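Local coordinates for protein protocadherin gamma-B3 (Homo sapiens, PDB 5K8R) that probably mediates calcium-dependent cell adhesion and may help establish and maintain specific neuronal connections in the brain, at residues Y5-E10 / L54-R59; P32-R37 / P83-H88; K43-S48 / V91-I96; I60-I65 / S70-E75; E125-P130 / L182-G187. One frame throughout, in Å; residues are numbered along the deposited sequence.

Interaction 1: residues Y5-E10 / L54-R59; sequences YAIPEE and LLVSDR. With CA (calcium ion), chain C; CA (calcium ion), chain D.
Glu-10 and Arg-59 form a salt bridge, with Glu-10 OE1 2.8 Å from Arg-59 NE. As a hydrogen bond it is weak, bent to 129° at the proton, and the carboxylate and guanidinium planes are turned 43° against each other, so the two groups do not lie flat side by side. Glu-10 OE2 binds the chain C calcium ion at 2.6 Å, which divides one carboxylate between metal and arginine. The fold in the glutamate at chi2 (-74°) brings its end round to the ion, while Arg-59 reaches the carboxylate with its chain extended from CG to NE. Next door, Glu-9 bridges two ions, OE1 at 2.7 Å from the chain C calcium and OE2 at 2.5 Å from the chain D calcium; its OE1 also accepts from Arg-62 N. Behind this polar end the contact turns apolar: Ile-7 CD1 meets Val-56 CG2 at 4.3 Å, and Tyr-5 CD2 meets Leu-54 CD2 at 4.2 Å, the tyrosine hydroxyl being hydrogen-bonded to Asp-23. Strands 3-8 and 53-56 belong to different sheets of the first cadherin repeat, and Ile-7 fills the space between them together with Val-17 of strand 16-19, Phe-45 of strand 45-47 and Val-91 and Ile-93 of strand 85-94.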
# COMPACT_ATOMS: atom_id res chain seq x y z
N TYR A 5 -35.54 44.99 31.53
CA TYR A 5 -35.53 43.96 32.56
C TYR A 5 -34.56 42.85 32.16
O TYR A 5 -33.98 42.86 31.07
CB TYR A 5 -36.94 43.42 32.79
CG TYR A 5 -37.94 44.47 33.22
CD1 TYR A 5 -38.00 44.91 34.54
CD2 TYR A 5 -38.82 45.04 32.31
CE1 TYR A 5 -38.91 45.87 34.94
CE2 TYR A 5 -39.74 46.00 32.69
CZ TYR A 5 -39.78 46.41 34.01
OH TYR A 5 -40.69 47.37 34.40
N ALA A 6 -34.39 41.88 33.05
CA ALA A 6 -33.50 40.75 32.79
C ALA A 6 -34.02 39.54 33.54
O ALA A 6 -34.05 39.54 34.78
CB ALA A 6 -32.06 41.07 33.21
N ILE A 7 -34.44 38.51 32.81
CA ILE A 7 -35.03 37.33 33.43
C ILE A 7 -34.38 36.08 32.85
O ILE A 7 -33.97 36.08 31.68
CB ILE A 7 -36.55 37.29 33.23
CG1 ILE A 7 -36.91 37.39 31.75
CG2 ILE A 7 -37.22 38.41 34.01
CD1 ILE A 7 -38.38 37.25 31.45
N PRO A 8 -34.26 35.00 33.61
CA PRO A 8 -33.78 33.74 33.03
C PRO A 8 -34.82 33.14 32.10
O PRO A 8 -36.01 33.44 32.17
CB PRO A 8 -33.56 32.85 34.26
CG PRO A 8 -34.49 33.39 35.28
CD PRO A 8 -34.52 34.88 35.06
N GLU A 9 -34.34 32.30 31.19
CA GLU A 9 -35.22 31.64 30.24
C GLU A 9 -35.99 30.50 30.92
O GLU A 9 -35.70 30.11 32.05
CB GLU A 9 -34.41 31.09 29.06
CG GLU A 9 -33.27 30.17 29.47
CD GLU A 9 -32.68 29.40 28.31
OE1 GLU A 9 -33.42 29.12 27.33
OE2 GLU A 9 -31.48 29.06 28.37
N GLU A 10 -36.99 29.99 30.20
CA GLU A 10 -37.75 28.81 30.61
C GLU A 10 -38.50 29.02 31.92
O GLU A 10 -38.69 28.07 32.69
CB GLU A 10 -36.85 27.57 30.70
CG GLU A 10 -36.04 27.29 29.44
CD GLU A 10 -36.88 26.72 28.31
OE1 GLU A 10 -38.07 26.42 28.53
OE2 GLU A 10 -36.34 26.58 27.19
N LEU A 54 -45.76 43.38 34.07
CA LEU A 54 -45.30 42.61 32.92
C LEU A 54 -45.01 41.18 33.37
O LEU A 54 -44.20 40.96 34.28
CB LEU A 54 -44.06 43.25 32.31
CG LEU A 54 -43.59 42.68 30.97
CD1 LEU A 54 -44.64 42.91 29.90
CD2 LEU A 54 -42.26 43.28 30.57
N LEU A 55 -45.68 40.22 32.73
CA LEU A 55 -45.62 38.81 33.11
C LEU A 55 -45.29 37.95 31.90
O LEU A 55 -45.52 38.33 30.75
CB LEU A 55 -46.95 38.33 33.72
CG LEU A 55 -47.57 39.14 34.86
CD1 LEU A 55 -48.91 38.55 35.26
CD2 LEU A 55 -46.63 39.19 36.06
N VAL A 56 -44.76 36.76 32.19
CA VAL A 56 -44.45 35.79 31.15
C VAL A 56 -45.74 35.16 30.64
O VAL A 56 -46.55 34.66 31.42
CB VAL A 56 -43.48 34.72 31.68
CG1 VAL A 56 -43.30 33.62 30.65
CG2 VAL A 56 -42.14 35.33 32.04
N SER A 57 -45.92 35.17 29.32
CA SER A 57 -47.14 34.67 28.70
C SER A 57 -46.97 33.29 28.07
O SER A 57 -47.94 32.53 28.00
CB SER A 57 -47.64 35.65 27.63
OG SER A 57 -48.79 35.14 26.99
N ASP A 58 -45.77 32.95 27.59
CA ASP A 58 -45.53 31.68 26.94
C ASP A 58 -44.10 31.25 27.22
O ASP A 58 -43.35 31.95 27.91
CB ASP A 58 -45.81 31.78 25.43
CG ASP A 58 -46.03 30.43 24.78
OD1 ASP A 58 -46.30 29.45 25.51
OD2 ASP A 58 -45.94 30.34 23.54
N ARG A 59 -43.72 30.09 26.69
CA ARG A 59 -42.38 29.57 26.91
C ARG A 59 -41.35 30.44 26.20
O ARG A 59 -41.47 30.72 25.00
CB ARG A 59 -42.28 28.13 26.43
CG ARG A 59 -40.88 27.54 26.52
CD ARG A 59 -40.88 26.05 26.26
NE ARG A 59 -39.54 25.48 26.36
CZ ARG A 59 -38.75 25.22 25.32
NH1 ARG A 59 -39.17 25.47 24.09
NH2 ARG A 59 -37.54 24.70 25.52
CA CA C . -33.75 26.51 26.70
CA CA D . -29.95 27.26 27.62

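Interaction 2: residues P32-R37 / P83-H88; sequences PTRNLR and PLNFFH
This is a surface contact in which Arg-34, on the short, weakly bonded helical turn 31-34, reaches Pro-83 in the turn between strands 73-80 and 85-94. NH2 of Arg-34 lies 2.5 Å from Pro-83 O, in the plane of the guanidinium and at its edge; with an angle of 119° at the proton this hydrogen bond is weak, and its short length is doubtful. Pro-83 CD sits over one guanidinium face, 3.2 Å from Arg-34 NH2, its ring following a cis peptide bond. Bends at chi2 and chi3 (60°) curl the arginine so that NE can also bond to Glu-81 O. With Arg-34 cut back to an alanine, the carbonyls of Glu-81 and Pro-83 would probably lose these side-chain donors, and Pro-83 CD the guanidinium lying against it. Asn-35, with positive phi, takes the chain out of the helix, and both it and Arg-37 bind the Glu-81 carboxylate. Nearby, Leu-84 and Phe-86 pack on Val-336 and Leu-338 of the second subunit, as expected where the first cadherin repeat meets the fourth in an antiparallel protocadherin dimer.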
# COMPACT_ATOMS: atom_id res chain seq x y z
N PRO A 32 -56.74 51.69 34.88
CA PRO A 32 -57.71 51.37 33.82
C PRO A 32 -57.92 52.41 32.73
O PRO A 32 -58.10 52.05 31.57
CB PRO A 32 -58.95 51.16 34.68
CG PRO A 32 -58.88 52.24 35.72
CD PRO A 32 -57.47 52.74 35.78
N THR A 33 -57.87 53.68 33.09
CA THR A 33 -58.15 54.76 32.16
C THR A 33 -57.09 54.78 31.05
O THR A 33 -57.34 55.28 29.96
CB THR A 33 -58.16 56.13 32.86
OG1 THR A 33 -59.04 56.09 33.99
CG2 THR A 33 -58.62 57.22 31.90
N ARG A 34 -55.93 54.19 31.34
CA ARG A 34 -54.81 54.13 30.41
C ARG A 34 -54.76 52.89 29.55
O ARG A 34 -54.33 52.94 28.43
CB ARG A 34 -53.53 54.39 31.13
CG ARG A 34 -53.59 55.70 31.84
CD ARG A 34 -52.38 56.55 31.60
NE ARG A 34 -52.23 56.83 30.20
CZ ARG A 34 -51.21 57.50 29.71
NH1 ARG A 34 -50.28 57.92 30.52
NH2 ARG A 34 -51.13 57.75 28.43
N ASN A 35 -55.20 51.79 30.09
CA ASN A 35 -55.34 50.54 29.34
C ASN A 35 -54.03 50.14 28.67
O ASN A 35 -53.92 50.04 27.45
CB ASN A 35 -56.47 50.66 28.32
CG ASN A 35 -56.89 49.32 27.75
OD1 ASN A 35 -56.68 48.27 28.36
ND2 ASN A 35 -57.49 49.34 26.56
N LEU A 36 -53.02 49.91 29.51
CA LEU A 36 -51.72 49.48 29.00
C LEU A 36 -51.84 48.13 28.31
O LEU A 36 -52.61 47.27 28.73
CB LEU A 36 -50.71 49.38 30.15
CG LEU A 36 -50.64 50.53 31.16
CD1 LEU A 36 -49.63 50.21 32.25
CD2 LEU A 36 -50.28 51.82 30.46
N ARG A 37 -51.06 47.95 27.24
CA ARG A 37 -51.03 46.64 26.60
C ARG A 37 -49.71 46.46 25.86
O ARG A 37 -49.06 47.43 25.47
CB ARG A 37 -52.21 46.44 25.65
CG ARG A 37 -52.37 47.51 24.59
CD ARG A 37 -53.67 47.35 23.84
NE ARG A 37 -53.86 48.40 22.84
CZ ARG A 37 -54.37 49.60 23.11
NH1 ARG A 37 -54.74 49.91 24.35
NH2 ARG A 37 -54.51 50.50 22.14
N PRO A 83 -53.44 59.86 27.33
CA PRO A 83 -53.24 59.98 25.88
C PRO A 83 -52.48 58.79 25.30
O PRO A 83 -51.86 58.03 26.05
CB PRO A 83 -52.42 61.26 25.76
CG PRO A 83 -51.60 61.27 27.00
CD PRO A 83 -52.46 60.65 28.09
N LEU A 84 -52.53 58.62 23.98
CA LEU A 84 -51.82 57.53 23.33
C LEU A 84 -50.32 57.78 23.37
O LEU A 84 -49.85 58.88 23.06
CB LEU A 84 -52.29 57.38 21.88
CG LEU A 84 -53.58 56.58 21.65
CD1 LEU A 84 -54.02 56.71 20.21
CD2 LEU A 84 -53.36 55.12 22.01
N ASN A 85 -49.56 56.75 23.74
CA ASN A 85 -48.12 56.85 23.84
C ASN A 85 -47.49 55.47 23.75
O ASN A 85 -48.06 54.49 24.25
CB ASN A 85 -47.69 57.54 25.15
CG ASN A 85 -47.57 59.04 25.01
OD1 ASN A 85 -47.14 59.55 23.97
ND2 ASN A 85 -47.94 59.77 26.05
N PHE A 86 -46.29 55.42 23.18
CA PHE A 86 -45.52 54.19 23.07
C PHE A 86 -44.46 54.19 24.18
O PHE A 86 -43.92 55.24 24.53
CB PHE A 86 -44.86 54.09 21.70
CG PHE A 86 -45.68 53.35 20.68
CD1 PHE A 86 -46.58 52.38 21.07
CD2 PHE A 86 -45.54 53.63 19.33
CE1 PHE A 86 -47.34 51.70 20.13
CE2 PHE A 86 -46.29 52.96 18.39
CZ PHE A 86 -47.19 51.99 18.79
N PHE A 87 -44.18 53.01 24.73
CA PHE A 87 -43.21 52.84 25.80
C PHE A 87 -42.33 51.65 25.45
O PHE A 87 -42.77 50.50 25.56
CB PHE A 87 -43.90 52.65 27.15
CG PHE A 87 -44.70 53.83 27.60
CD1 PHE A 87 -44.10 54.89 28.25
CD2 PHE A 87 -46.07 53.88 27.36
CE1 PHE A 87 -44.84 55.98 28.66
CE2 PHE A 87 -46.82 54.97 27.77
CZ PHE A 87 -46.20 56.02 28.42
N HIS A 88 -41.10 51.92 25.03
CA HIS A 88 -40.21 50.85 24.58
C HIS A 88 -39.70 50.06 25.77
O HIS A 88 -39.18 50.63 26.73
CB HIS A 88 -39.05 51.44 23.78
CG HIS A 88 -38.21 50.40 23.09
ND1 HIS A 88 -38.63 49.73 21.97
CD2 HIS A 88 -36.98 49.92 23.38
CE1 HIS A 88 -37.70 48.88 21.59
NE2 HIS A 88 -36.68 48.97 22.43

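Interaction 3: residues K43-S48 / V91-I96; sequences KFFTVS and VLIQDI. With CA (calcium ion), chain D.
A single ring, that of Phe-45, carries this whole contact with Val-91 and Ile-93, and no hydrogen bond crosses it. Val-91 comes from the opposite direction and lies against the far end of the phenyl ring, with both methyls on the same side of its plane: CG1 stands 3.7 Å from Phe-45 CZ, while CG2, lying over one face, is 4.1 Å from Phe-45 CE1. Val-91 CG1 is anti to the backbone N (chi1 -178°), a setting that points both branches of the fork at the phenylalanine. Ile-93 takes another side, with its CD1 at the ring edge, near its plane, and 4.4 Å from Phe-45 CZ. A serine in place of Phe-45 would probably open a gap between the two sheets and take the ring away from the Val-91 methyls. Further along, strand 85-94 runs out into the calcium-binding linker, where Asp-95 opens the cadherin DXNDN motif. Asp-95 OD1 and the carbonyl O of Ile-96 each bind the chain D calcium ion at 2.4 Å, and Asp-95 OD2 accepts from Asn-135 and Val-132 of the next repeat. Phe-45 thus spans the core of the first repeat: it comes from strand 45-47 of the three-stranded sheet, meets strand 85-94 of the other sheet, and is walled in by Ile-7 of strand 3-8, Leu-54 of strand 53-56 and Leu-74 and Phe-76 of strand 73-80.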
# COMPACT_ATOMS: atom_id res chain seq x y z
N LYS A 43 -46.04 36.18 21.25
CA LYS A 43 -46.80 36.23 22.49
C LYS A 43 -45.92 35.73 23.65
O LYS A 43 -46.12 34.65 24.21
CB LYS A 43 -48.07 35.41 22.37
CG LYS A 43 -48.94 35.75 21.17
CD LYS A 43 -49.82 36.96 21.44
CE LYS A 43 -50.82 37.17 20.31
NZ LYS A 43 -51.83 38.21 20.65
N PHE A 44 -44.94 36.55 24.00
CA PHE A 44 -43.99 36.21 25.05
C PHE A 44 -44.33 36.83 26.40
O PHE A 44 -44.11 36.21 27.44
CB PHE A 44 -42.57 36.61 24.64
CG PHE A 44 -41.93 35.67 23.65
CD1 PHE A 44 -42.19 34.31 23.71
CD2 PHE A 44 -41.09 36.15 22.67
CE1 PHE A 44 -41.61 33.44 22.81
CE2 PHE A 44 -40.50 35.28 21.76
CZ PHE A 44 -40.76 33.93 21.83
N PHE A 45 -44.85 38.06 26.41
CA PHE A 45 -45.20 38.75 27.64
C PHE A 45 -46.60 39.33 27.53
O PHE A 45 -47.09 39.61 26.43
CB PHE A 45 -44.20 39.88 27.94
CG PHE A 45 -42.76 39.45 27.95
CD1 PHE A 45 -41.97 39.63 26.83
CD2 PHE A 45 -42.21 38.85 29.07
CE1 PHE A 45 -40.64 39.23 26.83
CE2 PHE A 45 -40.89 38.45 29.07
CZ PHE A 45 -40.10 38.64 27.95
N THR A 46 -47.24 39.51 28.68
CA THR A 46 -48.52 40.19 28.77
C THR A 46 -48.50 41.16 29.94
O THR A 46 -47.90 40.88 30.98
CB THR A 46 -49.69 39.20 28.93
OG1 THR A 46 -49.40 38.28 29.99
CG2 THR A 46 -49.94 38.43 27.64
N VAL A 47 -49.15 42.31 29.76
CA VAL A 47 -49.25 43.31 30.81
C VAL A 47 -50.58 43.10 31.53
O VAL A 47 -51.64 43.06 30.90
CB VAL A 47 -49.16 44.73 30.23
CG1 VAL A 47 -49.31 45.76 31.34
CG2 VAL A 47 -47.83 44.92 29.51
N SER A 48 -50.52 42.95 32.85
CA SER A 48 -51.73 42.83 33.65
C SER A 48 -52.41 44.20 33.73
O SER A 48 -51.86 45.10 34.37
CB SER A 48 -51.40 42.32 35.05
OG SER A 48 -51.24 40.91 35.06
N VAL A 91 -36.22 43.27 27.22
CA VAL A 91 -36.11 42.22 28.23
C VAL A 91 -34.94 41.32 27.83
O VAL A 91 -35.00 40.64 26.80
CB VAL A 91 -37.40 41.40 28.37
CG1 VAL A 91 -37.25 40.35 29.46
CG2 VAL A 91 -38.58 42.32 28.67
N LEU A 92 -33.91 41.28 28.67
CA LEU A 92 -32.76 40.43 28.44
C LEU A 92 -33.09 39.02 28.92
O LEU A 92 -33.58 38.84 30.04
CB LEU A 92 -31.53 40.97 29.18
CG LEU A 92 -30.26 40.13 29.08
CD1 LEU A 92 -29.77 40.05 27.64
CD2 LEU A 92 -29.17 40.70 29.99
N ILE A 93 -32.84 38.03 28.07
CA ILE A 93 -33.14 36.64 28.39
C ILE A 93 -31.82 35.95 28.74
O ILE A 93 -31.00 35.68 27.86
CB ILE A 93 -33.85 35.93 27.23
CG1 ILE A 93 -35.17 36.64 26.90
CG2 ILE A 93 -34.08 34.47 27.56
CD1 ILE A 93 -36.11 36.75 28.08
N GLN A 94 -31.63 35.67 30.03
CA GLN A 94 -30.42 35.01 30.48
C GLN A 94 -30.44 33.53 30.12
O GLN A 94 -31.50 32.90 30.02
CB GLN A 94 -30.27 35.17 32.00
CG GLN A 94 -30.23 36.62 32.45
CD GLN A 94 -30.47 36.77 33.94
OE1 GLN A 94 -30.97 35.86 34.60
NE2 GLN A 94 -30.11 37.93 34.49
N ASP A 95 -29.25 32.97 29.93
CA ASP A 95 -29.11 31.57 29.53
C ASP A 95 -28.95 30.68 30.75
O ASP A 95 -28.23 31.01 31.69
CB ASP A 95 -27.91 31.40 28.60
CG ASP A 95 -27.72 29.97 28.14
OD1 ASP A 95 -28.72 29.33 27.74
OD2 ASP A 95 -26.57 29.47 28.18
N ILE A 96 -29.65 29.54 30.73
CA ILE A 96 -29.48 28.50 31.74
C ILE A 96 -28.93 27.26 31.06
O ILE A 96 -29.09 27.06 29.85
CB ILE A 96 -30.80 28.19 32.48
CG1 ILE A 96 -31.83 27.59 31.52
CG2 ILE A 96 -31.35 29.44 33.14
CD1 ILE A 96 -33.15 27.25 32.18
CA CA D . -29.95 27.26 27.62

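Interaction 4: residues I60-I65 / S70-E75; sequences IDREEI and STCVLE. With CA (calcium ion), chain C; CA (calcium ion), chain D.
Glu-63 OE2 is gripped by the chain D calcium ion at 2.4 Å and by Arg-62 NH2 at 2.7 Å, with a weaker bond from Arg-62 NE. This is the cadherin DRE motif, Asp-61, Arg-62 and Glu-63, at the calcium-binding end of the first repeat. NH2 meets the oxygen from above the carboxylate plane, 36° out of it. The other oxygen, Glu-63 OE1, bridges both ions, 2.4 Å from the chain C calcium and 2.8 Å from the chain D calcium. Asp-61 OD1 also binds the chain C ion, at 2.4 Å, and accepts from Glu-63 N; with OD2 taking a weak bond from Glu-64 N, the aspartate caps the N-terminus of helix 62-65. One carboxylate thus holds the metal and caps the helix that carries the next ligand. Arg-62 is the second-shell residue: its chain doubles back so that the guanidinium faces Glu-63, while NH1 bonds to Gly-67 O. Its aliphatic part lies against segment 70-75, Arg-62 CG being 3.6 Å from Cys-72 SG. That sulfur belongs to the disulfide with Cys-66, which closes a short loop with five residues between the cysteines, as in the first repeat of other clustered protocadherins. Ile-65 and Leu-74 cross at about a right angle beside it. Ile-65 CG2 touches two neighbours, Cys-72 SG at 4.0 Å and Leu-74 CD2 at 3.8 Å.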
# COMPACT_ATOMS: atom_id res chain seq x y z
N ILE A 60 -40.33 30.87 26.94
CA ILE A 60 -39.25 31.67 26.38
C ILE A 60 -37.98 30.82 26.33
O ILE A 60 -37.23 30.75 27.31
CB ILE A 60 -39.03 32.96 27.19
CG1 ILE A 60 -40.32 33.77 27.24
CG2 ILE A 60 -37.90 33.79 26.59
CD1 ILE A 60 -40.20 35.07 28.01
N ASP A 61 -37.75 30.17 25.20
CA ASP A 61 -36.57 29.33 25.01
C ASP A 61 -35.49 30.16 24.33
O ASP A 61 -35.62 30.54 23.16
CB ASP A 61 -36.92 28.09 24.18
CG ASP A 61 -35.70 27.25 23.84
OD1 ASP A 61 -34.73 27.26 24.62
OD2 ASP A 61 -35.72 26.59 22.78
N ARG A 62 -34.40 30.44 25.06
CA ARG A 62 -33.34 31.28 24.52
C ARG A 62 -32.65 30.61 23.33
O ARG A 62 -32.17 31.30 22.42
CB ARG A 62 -32.32 31.61 25.60
CG ARG A 62 -31.33 32.69 25.21
CD ARG A 62 -29.97 32.44 25.82
NE ARG A 62 -29.42 31.16 25.39
CZ ARG A 62 -28.78 30.97 24.24
NH1 ARG A 62 -28.61 31.98 23.40
NH2 ARG A 62 -28.32 29.77 23.93
N GLU A 63 -32.57 29.28 23.33
CA GLU A 63 -31.92 28.58 22.22
C GLU A 63 -32.70 28.77 20.92
O GLU A 63 -32.09 28.93 19.86
CB GLU A 63 -31.78 27.09 22.55
CG GLU A 63 -30.56 26.76 23.40
CD GLU A 63 -30.68 27.28 24.82
OE1 GLU A 63 -31.74 27.09 25.44
OE2 GLU A 63 -29.70 27.89 25.31
N GLU A 64 -34.03 28.75 20.99
CA GLU A 64 -34.83 28.91 19.79
C GLU A 64 -34.94 30.37 19.37
O GLU A 64 -35.12 30.66 18.18
CB GLU A 64 -36.22 28.32 20.01
CG GLU A 64 -37.08 28.24 18.75
CD GLU A 64 -38.44 27.62 19.01
OE1 GLU A 64 -38.74 27.33 20.19
OE2 GLU A 64 -39.20 27.42 18.04
N ILE A 65 -34.82 31.30 20.32
CA ILE A 65 -34.98 32.72 20.01
C ILE A 65 -33.69 33.32 19.49
O ILE A 65 -33.66 33.94 18.42
CB ILE A 65 -35.50 33.47 21.25
CG1 ILE A 65 -36.90 32.98 21.63
CG2 ILE A 65 -35.51 34.97 21.00
CD1 ILE A 65 -37.39 33.52 22.96
N SER A 70 -24.39 35.76 21.77
CA SER A 70 -23.90 35.96 23.13
C SER A 70 -24.93 36.65 24.01
O SER A 70 -24.99 36.39 25.22
CB SER A 70 -22.60 36.76 23.10
OG SER A 70 -21.58 36.06 22.41
N THR A 71 -25.74 37.52 23.41
CA THR A 71 -26.77 38.25 24.13
C THR A 71 -28.14 37.96 23.53
O THR A 71 -28.27 37.72 22.33
CB THR A 71 -26.52 39.77 24.09
OG1 THR A 71 -27.39 40.42 25.03
CG2 THR A 71 -26.77 40.32 22.70
N CYS A 72 -29.16 37.96 24.38
CA CYS A 72 -30.53 37.69 23.94
C CYS A 72 -31.44 38.77 24.51
O CYS A 72 -31.71 38.79 25.71
CB CYS A 72 -30.99 36.30 24.39
SG CYS A 72 -32.34 35.63 23.41
N VAL A 73 -31.91 39.67 23.65
CA VAL A 73 -32.77 40.77 24.05
C VAL A 73 -34.06 40.71 23.24
O VAL A 73 -34.03 40.48 22.03
CB VAL A 73 -32.07 42.14 23.88
CG1 VAL A 73 -30.95 42.29 24.89
CG2 VAL A 73 -31.54 42.30 22.46
N LEU A 74 -35.18 40.90 23.92
CA LEU A 74 -36.50 40.96 23.31
C LEU A 74 -37.04 42.37 23.45
O LEU A 74 -37.29 42.83 24.57
CB LEU A 74 -37.45 39.95 23.95
CG LEU A 74 -37.17 38.47 23.71
CD1 LEU A 74 -38.14 37.61 24.51
CD2 LEU A 74 -37.25 38.14 22.23
N GLU A 75 -37.21 43.06 22.32
CA GLU A 75 -37.66 44.44 22.31
C GLU A 75 -39.10 44.51 21.83
O GLU A 75 -39.45 43.93 20.79
CB GLU A 75 -36.76 45.29 21.40
CG GLU A 75 -35.28 45.12 21.66
CD GLU A 75 -34.44 46.21 21.03
OE1 GLU A 75 -34.97 46.96 20.18
OE2 GLU A 75 -33.24 46.32 21.38
CA CA C . -33.75 26.51 26.70
CA CA D . -29.95 27.26 27.62

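Interaction 5: residues E125-P130 / L182-G187; sequences ESAQDP and LTAVDG. With CA (calcium ion), chain B.
Segments 125-130 and 182-187 run in nearly the same direction, 26° apart, yet no backbone hydrogen bond joins them: the first is an irregular loop, the second belongs to strand 177-186. CA atoms are 6.7 Å apart at Ala-127 and Ala-184 and 8.3 Å apart at Asp-129 and Asp-186. Two small side chains allow the closer approach, as Ala-127 CB faces Ala-184 CB at 3.8 Å. Leu-182 CD2 comes near the carbonyl O of Glu-125, 4.5 Å away. At the far end Asp-129 and Asp-186 cross at about a right angle, the planes of their two carboxylates 45° apart, and share the chain B calcium ion. Asp-129 binds it with both oxygens, OD1 at 2.7 Å and OD2 at 2.4 Å, whereas Asp-186 uses OD2 alone, also at 2.7 Å. Asp-186 has CG between its backbone N and carbonyl carbon (chi1 55°), which turns OD2 toward the ion. Asn-97, Asn-99, Asp-131 and Asn-135 complete the site, one of the cadherin interrepeat sites; Gln-138 and Arg-192 are further polar partners of Asp-129 and Asp-186 respectively. On the loop, Ser-126 N bonds to Asn-253 of the second subunit. The two OD2 atoms of Asp-129 and Asp-186 lie 3.6 Å apart with no hydrogen bond between them, a closeness of like charges that the calcium probably pays for; without the ion the two carboxylates would be expected to repel.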
# COMPACT_ATOMS: atom_id res chain seq x y z
N GLU A 125 -13.50 14.89 16.69
CA GLU A 125 -14.67 15.74 16.54
C GLU A 125 -15.06 16.34 17.88
O GLU A 125 -15.18 15.63 18.88
CB GLU A 125 -15.84 14.95 15.95
CG GLU A 125 -17.11 15.76 15.83
CD GLU A 125 -18.16 15.09 14.98
OE1 GLU A 125 -18.12 13.85 14.84
OE2 GLU A 125 -19.03 15.80 14.43
N SER A 126 -15.26 17.65 17.90
CA SER A 126 -15.64 18.34 19.12
C SER A 126 -17.14 18.17 19.39
O SER A 126 -17.93 17.86 18.49
CB SER A 126 -15.28 19.82 19.04
OG SER A 126 -15.57 20.49 20.25
N ALA A 127 -17.52 18.38 20.64
CA ALA A 127 -18.92 18.31 21.02
C ALA A 127 -19.61 19.64 20.74
O ALA A 127 -18.99 20.70 20.70
CB ALA A 127 -19.06 17.94 22.50
N GLN A 128 -20.93 19.56 20.54
CA GLN A 128 -21.75 20.74 20.29
C GLN A 128 -22.73 20.95 21.43
O GLN A 128 -23.19 19.99 22.06
CB GLN A 128 -22.51 20.62 18.96
CG GLN A 128 -21.61 20.63 17.74
CD GLN A 128 -22.39 20.70 16.44
OE1 GLN A 128 -23.62 20.70 16.45
NE2 GLN A 128 -21.68 20.75 15.32
N ASP A 129 -23.04 22.21 21.69
CA ASP A 129 -23.91 22.59 22.80
C ASP A 129 -24.70 23.84 22.42
O ASP A 129 -24.10 24.90 22.18
CB ASP A 129 -23.09 22.83 24.06
CG ASP A 129 -23.92 22.79 25.33
OD1 ASP A 129 -25.01 23.40 25.36
OD2 ASP A 129 -23.49 22.13 26.30
N PRO A 130 -26.03 23.76 22.34
CA PRO A 130 -26.82 24.93 21.93
C PRO A 130 -26.84 26.05 22.95
O PRO A 130 -27.36 27.13 22.64
CB PRO A 130 -28.22 24.35 21.71
CG PRO A 130 -28.27 23.15 22.58
CD PRO A 130 -26.88 22.58 22.59
N LEU A 182 -14.72 8.84 25.07
CA LEU A 182 -14.54 10.26 25.18
C LEU A 182 -15.75 10.87 25.83
O LEU A 182 -16.85 10.59 25.47
CB LEU A 182 -14.36 10.84 23.80
CG LEU A 182 -14.22 12.32 23.54
CD1 LEU A 182 -12.98 12.83 24.20
CD2 LEU A 182 -14.22 12.67 22.09
N THR A 183 -15.53 11.72 26.80
CA THR A 183 -16.61 12.37 27.53
C THR A 183 -16.45 13.88 27.45
O THR A 183 -15.34 14.41 27.54
CB THR A 183 -16.63 11.92 29.00
OG1 THR A 183 -16.72 10.49 29.06
CG2 THR A 183 -17.81 12.53 29.74
N ALA A 184 -17.57 14.58 27.27
CA ALA A 184 -17.60 16.04 27.23
C ALA A 184 -18.53 16.53 28.33
O ALA A 184 -19.70 16.14 28.38
CB ALA A 184 -18.07 16.55 25.87
N VAL A 185 -18.00 17.38 29.22
CA VAL A 185 -18.76 17.95 30.33
C VAL A 185 -18.73 19.47 30.19
O VAL A 185 -17.66 20.07 30.11
CB VAL A 185 -18.17 17.52 31.69
CG1 VAL A 185 -19.12 17.91 32.82
CG2 VAL A 185 -17.88 16.03 31.71
N ASP A 186 -19.91 20.08 30.17
CA ASP A 186 -19.99 21.53 30.05
C ASP A 186 -19.69 22.19 31.39
O ASP A 186 -19.49 21.54 32.41
CB ASP A 186 -21.36 21.95 29.50
CG ASP A 186 -22.52 21.41 30.32
OD1 ASP A 186 -22.36 21.17 31.54
OD2 ASP A 186 -23.61 21.23 29.74
N GLY A 187 -19.64 23.52 31.38
CA GLY A 187 -19.32 24.27 32.58
C GLY A 187 -20.50 24.99 33.19
O GLY A 187 -20.34 26.00 33.89
CA CA B . -24.89 22.96 28.05

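Interactions 1 and 3 occupy one place in the first repeat, their centres only 3 Å apart, with interaction 4 about 10 Å from interaction 1 between centres. These three converge on the chain D calcium ion, and interactions 1 and 4 share the chain C ion as well. Glu-10 N also probably hydrogen-bonds to Ile-60 O at 3.0 Å, tying interaction 1 to interaction 4. The second repeat enters through interaction 5, centred about 22 Å from interaction 4: Arg-62 NH2 packs against Pro-130 O at 3.1 Å, and interaction 5 supplies ligands to the chain B calcium ion. Interaction 2 lies toward the other end of the first repeat, about 47 Å from interaction 5 between centres; both touch the second subunit.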